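Local coordinates for cryptochrome DASH (Arabidopsis thaliana, PDB 2J4D), which repairs cyclobutane pyrimidine dimers in single-stranded DNA as a photolyase carrying FAD and a folate light antenna, and may act as a blue-light photoreceptor, at residues F188-V193 / R333-K338; F344-P349 / G406-M411; G348-Q353 / V438-R443. All coordinates share one frame; numbering follows the deposited sequence.

Contact 1. Residues F188-V193 / R333-K338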
# COMPACT_ATOMS: atom_id res chain seq x y z
N PHE A 188 -21.47 -5.59 5.86
CA PHE A 188 -22.61 -5.04 5.15
C PHE A 188 -23.21 -3.93 6.01
O PHE A 188 -23.83 -3.00 5.50
CB PHE A 188 -23.67 -6.13 4.91
CG PHE A 188 -23.59 -6.75 3.54
CD1 PHE A 188 -22.40 -6.75 2.82
CD2 PHE A 188 -24.72 -7.34 2.98
CE1 PHE A 188 -22.33 -7.33 1.55
CE2 PHE A 188 -24.66 -7.93 1.71
CZ PHE A 188 -23.46 -7.92 1.00
N ASP A 189 -23.03 -4.04 7.32
CA ASP A 189 -23.55 -3.03 8.23
C ASP A 189 -22.44 -2.19 8.85
O ASP A 189 -22.55 -1.73 9.98
CB ASP A 189 -24.39 -3.69 9.31
CG ASP A 189 -25.81 -3.97 8.84
OD1 ASP A 189 -26.63 -3.03 8.83
OD2 ASP A 189 -26.08 -5.13 8.47
N LEU A 190 -21.36 -2.01 8.10
CA LEU A 190 -20.25 -1.20 8.59
C LEU A 190 -20.77 0.23 8.73
O LEU A 190 -21.49 0.72 7.86
CB LEU A 190 -19.10 -1.22 7.58
CG LEU A 190 -17.74 -0.70 8.06
CD1 LEU A 190 -17.09 -1.77 8.91
CD2 LEU A 190 -16.85 -0.34 6.86
N PRO A 191 -20.42 0.92 9.82
CA PRO A 191 -20.88 2.31 10.00
C PRO A 191 -20.35 3.19 8.87
O PRO A 191 -19.20 3.03 8.45
CB PRO A 191 -20.30 2.70 11.36
CG PRO A 191 -20.30 1.38 12.10
CD PRO A 191 -19.78 0.43 11.05
N ASP A 192 -21.16 4.12 8.38
CA ASP A 192 -20.71 5.01 7.31
C ASP A 192 -19.90 6.19 7.85
O ASP A 192 -19.42 7.03 7.09
CB ASP A 192 -21.89 5.53 6.48
CG ASP A 192 -22.39 4.51 5.48
OD1 ASP A 192 -21.58 3.65 5.05
OD2 ASP A 192 -23.59 4.55 5.10
N VAL A 193 -19.76 6.24 9.17
CA VAL A 193 -18.99 7.29 9.82
C VAL A 193 -17.79 6.64 10.51
O VAL A 193 -17.95 5.77 11.36
CB VAL A 193 -19.83 8.03 10.87
CG1 VAL A 193 -18.97 9.04 11.63
CG2 VAL A 193 -21.00 8.74 10.19
N ARG A 333 -10.63 -0.67 4.00
CA ARG A 333 -10.58 -2.04 3.50
C ARG A 333 -11.97 -2.68 3.68
O ARG A 333 -12.50 -3.30 2.76
CB ARG A 333 -9.50 -2.84 4.25
CG ARG A 333 -9.56 -4.34 4.07
CD ARG A 333 -9.22 -4.79 2.67
NE ARG A 333 -7.82 -4.51 2.34
CZ ARG A 333 -7.21 -4.97 1.25
NH1 ARG A 333 -7.88 -5.74 0.39
NH2 ARG A 333 -5.95 -4.66 1.02
N PHE A 334 -12.57 -2.53 4.86
CA PHE A 334 -13.89 -3.11 5.08
C PHE A 334 -14.94 -2.36 4.25
O PHE A 334 -15.87 -2.96 3.72
CB PHE A 334 -14.29 -3.07 6.57
CG PHE A 334 -13.40 -3.92 7.46
CD1 PHE A 334 -13.15 -5.25 7.15
CD2 PHE A 334 -12.83 -3.38 8.61
CE1 PHE A 334 -12.33 -6.04 7.97
CE2 PHE A 334 -12.01 -4.16 9.44
CZ PHE A 334 -11.76 -5.49 9.11
N LEU A 335 -14.76 -1.05 4.12
CA LEU A 335 -15.70 -0.24 3.36
C LEU A 335 -15.72 -0.66 1.89
O LEU A 335 -16.76 -0.59 1.23
CB LEU A 335 -15.31 1.24 3.49
CG LEU A 335 -16.34 2.36 3.30
CD1 LEU A 335 -17.59 2.09 4.11
CD2 LEU A 335 -15.71 3.67 3.73
N SER A 336 -14.59 -1.13 1.37
CA SER A 336 -14.54 -1.56 -0.02
C SER A 336 -15.54 -2.70 -0.23
O SER A 336 -16.17 -2.80 -1.29
CB SER A 336 -13.13 -2.02 -0.43
OG SER A 336 -12.76 -3.26 0.17
N ILE A 337 -15.69 -3.54 0.78
CA ILE A 337 -16.63 -4.65 0.68
C ILE A 337 -18.06 -4.14 0.68
O ILE A 337 -18.88 -4.53 -0.16
CB ILE A 337 -16.45 -5.64 1.84
CG1 ILE A 337 -15.01 -6.16 1.85
CG2 ILE A 337 -17.42 -6.81 1.68
CD1 ILE A 337 -14.68 -7.05 3.04
N LYS A 338 -18.38 -3.26 1.62
CA LYS A 338 -19.73 -2.73 1.68
C LYS A 338 -20.11 -1.94 0.43
O LYS A 338 -21.24 -2.03 -0.04
CB LYS A 338 -19.89 -1.83 2.92
CG LYS A 338 -21.31 -1.30 3.12
CD LYS A 338 -21.39 -0.35 4.32
CE LYS A 338 -22.82 0.13 4.55
NZ LYS A 338 -22.91 1.16 5.62
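Segment 333-338 is helical throughout, part of helix 317-339, whereas 188-193 is irregular chain that passes along its flank without strand pairing. The CA atoms approach to 5.1 Å at Phe188 and Lys338, and to 7.0 Å at Leu190 and Leu335. Lys338 carries the polar part. Its CG lies anti to the backbone N (chi1 -176°) and the chain beyond stays extended, so the ammonium is delivered at full length into the loop. There Lys338 NZ donates to Leu190 O at 2.7 Å, nearly along the C=O axis (164°). The same NZ forms a salt bridge with Asp192 OD1 at 2.9 Å, met from above the carboxylate plane. On the way the chain brushes a further carbonyl, with Lys338 CE 3.4 Å from Phe188 O. Two acceptors, one of them anionic, would be expected to favour the charged lysine. The apolar part is Leu190, whose CD2 presses on Leu335 N at 3.5 Å and meets Leu335 CD1 at 3.7 Å, while both its methyls flank Phe334 CB. Phe188, Asp189, Asp192 and Lys338 also line a second folate site, distinct from that of Phe344 and His345. The contact joins the loop between strand 168-172 and helix 194-204 to helix 317-339: Phe197 of helix 194-204 packs on Leu190 and Phe334, and Cys426 of helix 425-436 touches Arg333 and Ser336.

Contact 2. Residues F344-P349 / G406-M411. With MHF (5,10-methenyl-6,7,8-trihydrofolic acid), chain D.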
# COMPACT_ATOMS: atom_id res chain seq x y z
N PHE A 344 -15.85 2.97 -7.28
CA PHE A 344 -15.19 3.45 -8.48
C PHE A 344 -16.07 4.30 -9.41
O PHE A 344 -15.58 4.85 -10.39
CB PHE A 344 -14.66 2.26 -9.27
CG PHE A 344 -13.90 1.27 -8.42
CD1 PHE A 344 -12.67 1.62 -7.86
CD2 PHE A 344 -14.39 -0.02 -8.21
CE1 PHE A 344 -11.94 0.70 -7.09
CE2 PHE A 344 -13.67 -0.95 -7.44
CZ PHE A 344 -12.44 -0.60 -6.89
N HIS A 345 -17.35 4.39 -9.09
CA HIS A 345 -18.29 5.14 -9.92
C HIS A 345 -18.25 6.64 -9.66
O HIS A 345 -18.01 7.08 -8.53
CB HIS A 345 -19.70 4.59 -9.69
CG HIS A 345 -19.86 3.17 -10.14
ND1 HIS A 345 -20.78 2.31 -9.59
CD2 HIS A 345 -19.20 2.46 -11.09
CE1 HIS A 345 -20.69 1.13 -10.18
NE2 HIS A 345 -19.74 1.19 -11.09
N LEU A 346 -18.50 7.42 -10.71
CA LEU A 346 -18.46 8.88 -10.62
C LEU A 346 -19.27 9.42 -9.45
O LEU A 346 -18.82 10.31 -8.74
CB LEU A 346 -18.95 9.50 -11.93
CG LEU A 346 -18.94 11.03 -12.02
CD1 LEU A 346 -17.53 11.55 -11.81
CD2 LEU A 346 -19.47 11.47 -13.39
N GLY A 347 -20.47 8.88 -9.25
CA GLY A 347 -21.32 9.34 -8.16
C GLY A 347 -20.91 8.80 -6.81
O GLY A 347 -21.45 9.22 -5.77
N GLY A 348 -19.96 7.87 -6.81
CA GLY A 348 -19.46 7.27 -5.58
C GLY A 348 -20.49 6.52 -4.77
O GLY A 348 -21.61 6.30 -5.22
N PRO A 349 -20.13 6.08 -3.55
CA PRO A 349 -21.05 5.35 -2.68
C PRO A 349 -22.32 6.16 -2.41
O PRO A 349 -23.40 5.60 -2.25
CB PRO A 349 -20.23 5.12 -1.42
CG PRO A 349 -18.83 4.99 -1.96
CD PRO A 349 -18.77 6.11 -2.98
N GLY A 406 -12.46 21.49 -11.17
CA GLY A 406 -13.74 20.93 -11.58
C GLY A 406 -13.66 19.65 -12.39
O GLY A 406 -14.57 19.33 -13.16
N LEU A 407 -12.58 18.89 -12.22
CA LEU A 407 -12.41 17.65 -12.99
C LEU A 407 -13.01 16.39 -12.37
O LEU A 407 -13.17 16.28 -11.16
CB LEU A 407 -10.93 17.39 -13.25
CG LEU A 407 -10.21 18.42 -14.13
CD1 LEU A 407 -8.73 18.08 -14.21
CD2 LEU A 407 -10.83 18.43 -15.52
N ASP A 408 -13.35 15.45 -13.25
CA ASP A 408 -13.88 14.14 -12.89
C ASP A 408 -12.84 13.59 -11.91
O ASP A 408 -11.69 13.40 -12.29
CB ASP A 408 -13.93 13.27 -14.16
CG ASP A 408 -14.49 11.88 -13.92
OD1 ASP A 408 -14.11 11.23 -12.92
OD2 ASP A 408 -15.31 11.43 -14.75
N TRP A 409 -13.24 13.36 -10.66
CA TRP A 409 -12.29 12.89 -9.64
C TRP A 409 -11.54 11.60 -9.95
O TRP A 409 -10.42 11.39 -9.47
CB TRP A 409 -12.99 12.75 -8.27
CG TRP A 409 -14.01 11.63 -8.17
CD1 TRP A 409 -15.36 11.71 -8.40
CD2 TRP A 409 -13.76 10.27 -7.78
NE1 TRP A 409 -15.96 10.49 -8.17
CE2 TRP A 409 -14.99 9.59 -7.80
CE3 TRP A 409 -12.60 9.56 -7.43
CZ2 TRP A 409 -15.11 8.23 -7.47
CZ3 TRP A 409 -12.71 8.21 -7.10
CH2 TRP A 409 -13.96 7.56 -7.13
N ARG A 410 -12.13 10.75 -10.77
CA ARG A 410 -11.48 9.49 -11.11
C ARG A 410 -10.22 9.71 -11.95
O ARG A 410 -9.36 8.84 -12.03
CB ARG A 410 -12.49 8.57 -11.81
CG ARG A 410 -13.70 8.28 -10.91
CD ARG A 410 -14.85 7.66 -11.66
NE ARG A 410 -15.28 8.52 -12.76
CZ ARG A 410 -16.02 8.09 -13.78
NH1 ARG A 410 -16.39 6.82 -13.85
NH2 ARG A 410 -16.36 8.93 -14.74
N MET A 411 -10.10 10.87 -12.58
CA MET A 411 -8.90 11.14 -13.36
C MET A 411 -7.76 11.24 -12.36
O MET A 411 -6.67 10.72 -12.59
CB MET A 411 -9.04 12.44 -14.14
CG MET A 411 -10.03 12.36 -15.27
SD MET A 411 -10.06 13.89 -16.22
CE MET A 411 -8.91 13.48 -17.52
N1 MHF D . -7.62 -1.55 -8.68
C2 MHF D . -7.68 -2.76 -8.02
NA2 MHF D . -6.59 -3.19 -7.33
N3 MHF D . -8.79 -3.52 -8.05
C4 MHF D . -9.90 -3.13 -8.75
O4 MHF D . -10.91 -3.85 -8.78
C4A MHF D . -9.87 -1.90 -9.46
N5 MHF D . -10.94 -1.42 -10.26
C6 MHF D . -10.75 -0.31 -11.26
C7 MHF D . -9.94 0.79 -10.54
N8 MHF D . -8.68 0.13 -10.08
C8A MHF D . -8.71 -1.10 -9.40
C9 MHF D . -12.18 0.10 -11.72
N10 MHF D . -13.05 -0.70 -10.83
C11 MHF D . -12.30 -1.92 -10.49
C12 MHF D . -16.95 -1.64 -12.38
C13 MHF D . -16.46 -0.30 -12.36
C14 MHF D . -15.18 -0.02 -11.88
C15 MHF D . -14.34 -1.05 -11.40
C16 MHF D . -14.83 -2.42 -11.44
C17 MHF D . -16.12 -2.71 -11.93
C MHF D . -18.34 -1.90 -12.85
O MHF D . -19.03 -0.95 -13.21
N MHF D . -18.86 -3.15 -12.87
CA MHF D . -20.24 -3.36 -13.32
CB MHF D . -20.40 -4.76 -13.91
CG MHF D . -19.53 -5.03 -15.10
CD MHF D . -19.76 -4.04 -16.23
OE1 MHF D . -20.85 -4.11 -16.85
OE2 MHF D . -18.88 -3.19 -16.47
CT MHF D . -21.20 -3.19 -12.14
O1 MHF D . -20.73 -3.19 -10.98
O2 MHF D . -22.42 -3.07 -12.37
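Asp408 OD1 is gripped by two N-H groups, both from Arg410. Arg410 N donates to the anti lone pair of Asp408 OD1 at 3.0 Å, a capping bond to the N-cap residue of helix 409-419 in the helical FAD-binding domain; Arg410 NE takes the syn lone pair. The grip is a side-on salt bridge, for Arg410 NH2 also meets Asp408 OD2 at 2.7 Å and 170°, again on a syn lone pair and close to the guanidinium plane. Gln358 NE2 gives OD2 a second donor. Held flat thus, the guanidinium offers a face to the other segment: Leu346 CB sits over its centre, 3.7 Å from Arg410 CZ, and Leu346 CD1 reaches across to the carboxylate. Next to it, Trp409 takes the crowded first torsion (chi1 69°), with CG between the backbone N and the carbonyl carbon, and its indole edge faces the type I turn from His345 to Gly348. Trp409 NE1 donates to Leu346 O at 2.9 Å; the acceptor lies in the indole plane, although the donor stands above the carbonyl plane. Two consecutive residues touch the folate MHF, which Asn341, Glu148, Glu149 and Glu417 also bind. Phe344 lays a ring face against it, CD2 being 3.0 Å from MHF N10, and Tyr429 meets the Phe344 ring edge-to-face. His345 NE2 donates to MHF O at 3.1 Å, almost straight at 170°.

Contact 3. Residues G348-Q353 / V438-R443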
# COMPACT_ATOMS: atom_id res chain seq x y z
N GLY A 348 -19.96 7.87 -6.81
CA GLY A 348 -19.46 7.27 -5.58
C GLY A 348 -20.49 6.52 -4.77
O GLY A 348 -21.61 6.30 -5.22
N PRO A 349 -20.13 6.08 -3.55
CA PRO A 349 -21.05 5.35 -2.68
C PRO A 349 -22.32 6.16 -2.41
O PRO A 349 -23.40 5.60 -2.25
CB PRO A 349 -20.23 5.12 -1.42
CG PRO A 349 -18.83 4.99 -1.96
CD PRO A 349 -18.77 6.11 -2.98
N ARG A 350 -22.17 7.48 -2.37
CA ARG A 350 -23.31 8.36 -2.12
C ARG A 350 -24.22 8.39 -3.36
O ARG A 350 -25.36 8.84 -3.28
CB ARG A 350 -22.82 9.77 -1.77
CG ARG A 350 -23.85 10.63 -1.03
CD ARG A 350 -23.34 12.05 -0.76
NE ARG A 350 -22.15 12.07 0.09
CZ ARG A 350 -21.54 13.18 0.50
NH1 ARG A 350 -22.00 14.37 0.13
NH2 ARG A 350 -20.47 13.10 1.27
N ASN A 351 -23.71 7.90 -4.48
CA ASN A 351 -24.43 7.85 -5.76
C ASN A 351 -25.02 9.22 -6.08
O ASN A 351 -26.19 9.38 -6.40
CB ASN A 351 -25.53 6.79 -5.71
CG ASN A 351 -25.78 6.17 -7.07
OD1 ASN A 351 -25.51 6.79 -8.10
ND2 ASN A 351 -26.31 4.95 -7.08
N VAL A 352 -24.11 10.19 -6.02
CA VAL A 352 -24.32 11.62 -6.19
C VAL A 352 -24.38 12.31 -7.55
O VAL A 352 -23.81 11.87 -8.54
CB VAL A 352 -23.17 12.39 -5.46
CG1 VAL A 352 -23.06 13.82 -5.95
CG2 VAL A 352 -23.40 12.39 -3.99
N GLN A 353 -25.13 13.41 -7.54
CA GLN A 353 -25.13 14.37 -8.66
C GLN A 353 -24.95 13.91 -10.10
O GLN A 353 -25.09 12.74 -10.43
CB GLN A 353 -24.00 15.33 -8.30
CG GLN A 353 -24.05 16.72 -8.82
CD GLN A 353 -24.35 17.66 -7.70
OE1 GLN A 353 -23.89 18.79 -7.68
NE2 GLN A 353 -25.15 17.19 -6.74
N VAL A 438 -18.06 12.37 -2.42
CA VAL A 438 -19.02 11.38 -2.90
C VAL A 438 -19.06 10.12 -2.03
O VAL A 438 -19.64 9.10 -2.41
CB VAL A 438 -18.73 10.98 -4.37
CG1 VAL A 438 -18.83 12.22 -5.26
CG2 VAL A 438 -17.36 10.34 -4.49
N GLY A 439 -18.43 10.20 -0.86
CA GLY A 439 -18.42 9.09 0.08
C GLY A 439 -19.66 9.25 0.94
O GLY A 439 -20.40 10.21 0.74
N ASN A 440 -19.89 8.35 1.89
CA ASN A 440 -21.09 8.48 2.70
C ASN A 440 -20.95 9.17 4.05
O ASN A 440 -21.74 8.91 4.96
CB ASN A 440 -21.76 7.12 2.87
CG ASN A 440 -22.62 6.76 1.67
OD1 ASN A 440 -22.70 5.59 1.28
ND2 ASN A 440 -23.27 7.75 1.08
N ASP A 441 -19.95 10.02 4.19
CA ASP A 441 -19.84 10.78 5.42
C ASP A 441 -19.75 12.23 4.99
O ASP A 441 -18.67 12.76 4.74
CB ASP A 441 -18.61 10.44 6.25
CG ASP A 441 -18.66 11.11 7.62
OD1 ASP A 441 -19.61 11.89 7.84
OD2 ASP A 441 -17.79 10.87 8.46
N PRO A 442 -20.91 12.88 4.87
CA PRO A 442 -21.03 14.28 4.47
C PRO A 442 -20.28 15.22 5.41
O PRO A 442 -19.93 16.33 5.02
CB PRO A 442 -22.53 14.51 4.47
CG PRO A 442 -23.07 13.15 4.04
CD PRO A 442 -22.24 12.26 4.95
N ARG A 443 -20.03 14.77 6.63
CA ARG A 443 -19.31 15.64 7.55
C ARG A 443 -17.83 15.73 7.17
O ARG A 443 -17.06 16.43 7.83
CB ARG A 443 -19.45 15.12 8.99
CG ARG A 443 -20.89 14.91 9.40
CD ARG A 443 -21.02 13.81 10.45
NE ARG A 443 -21.63 12.58 9.94
CZ ARG A 443 -22.67 12.53 9.10
NH1 ARG A 443 -23.23 13.65 8.65
NH2 ARG A 443 -23.19 11.36 8.77
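Three hydrogen bonds cross between 348-353 and 438-443, all given by Arg350. Arg350 N donates to Val438 O at 3.0 Å, from above the carbonyl plane. Its side chain, extended to CD and bent at chi3 (-62°), turns NE and NH2 side-on to one atom: Arg350 NE meets Gly439 O at 2.6 Å, nearly along the C=O axis, and Arg350 NH2 lies 2.9 Å from the same Gly439 O; Asp445 salt-bridges NH2 as well. A leucine here would take away both side-chain donors to Gly439 O and would probably leave the 438-443 loop less firmly held against 348-353. Within the FAD-binding domain family the loop before helix 360-367 meets the loop after helix 425-436. Gly348 to Asn351 form a type I beta turn, closed by Asn351 N to Gly348 O, and the facing loop carries an Asx turn, Asp441 OD1 accepting from Arg443 N. In flat packing, Pro442 CG lies over the centre of one face of the Arg350 guanidinium, and Val438 CA is over the opposite face; Asn440 slides past, its amide plane 19° from that of the guanidinium. Among apolar contacts, a beta carbon on Gly348 would clash with Val438 CG2, about 2.5 Å away. Val352 CB faces Val438 CG1 at 4.3 Å.

Overall arrangement
Contacts 2 and 3 share Gly348 and Pro349 of the loop after helix 317-339, and a probable hydrogen bond from Val352 N to Gly347 O links them. Contact 1 uses the end of that helix but ties it to the loop before helix 194-204, meeting contact 3 by packing alone, Asp192 and Val193 against Asn440, Asp441 and Arg443. All three are partly buried, their centres about 19, 21 and 24 Å from the centre of the chain; contact 2 alone has no exposed touching residue. Their chemistry differs: a lysine ion pair between loop and helix in contact 1, phenyl and imidazole at the folate with indole and guanidinium behind in contact 2, loop carbonyls held by an arginine in contact 3.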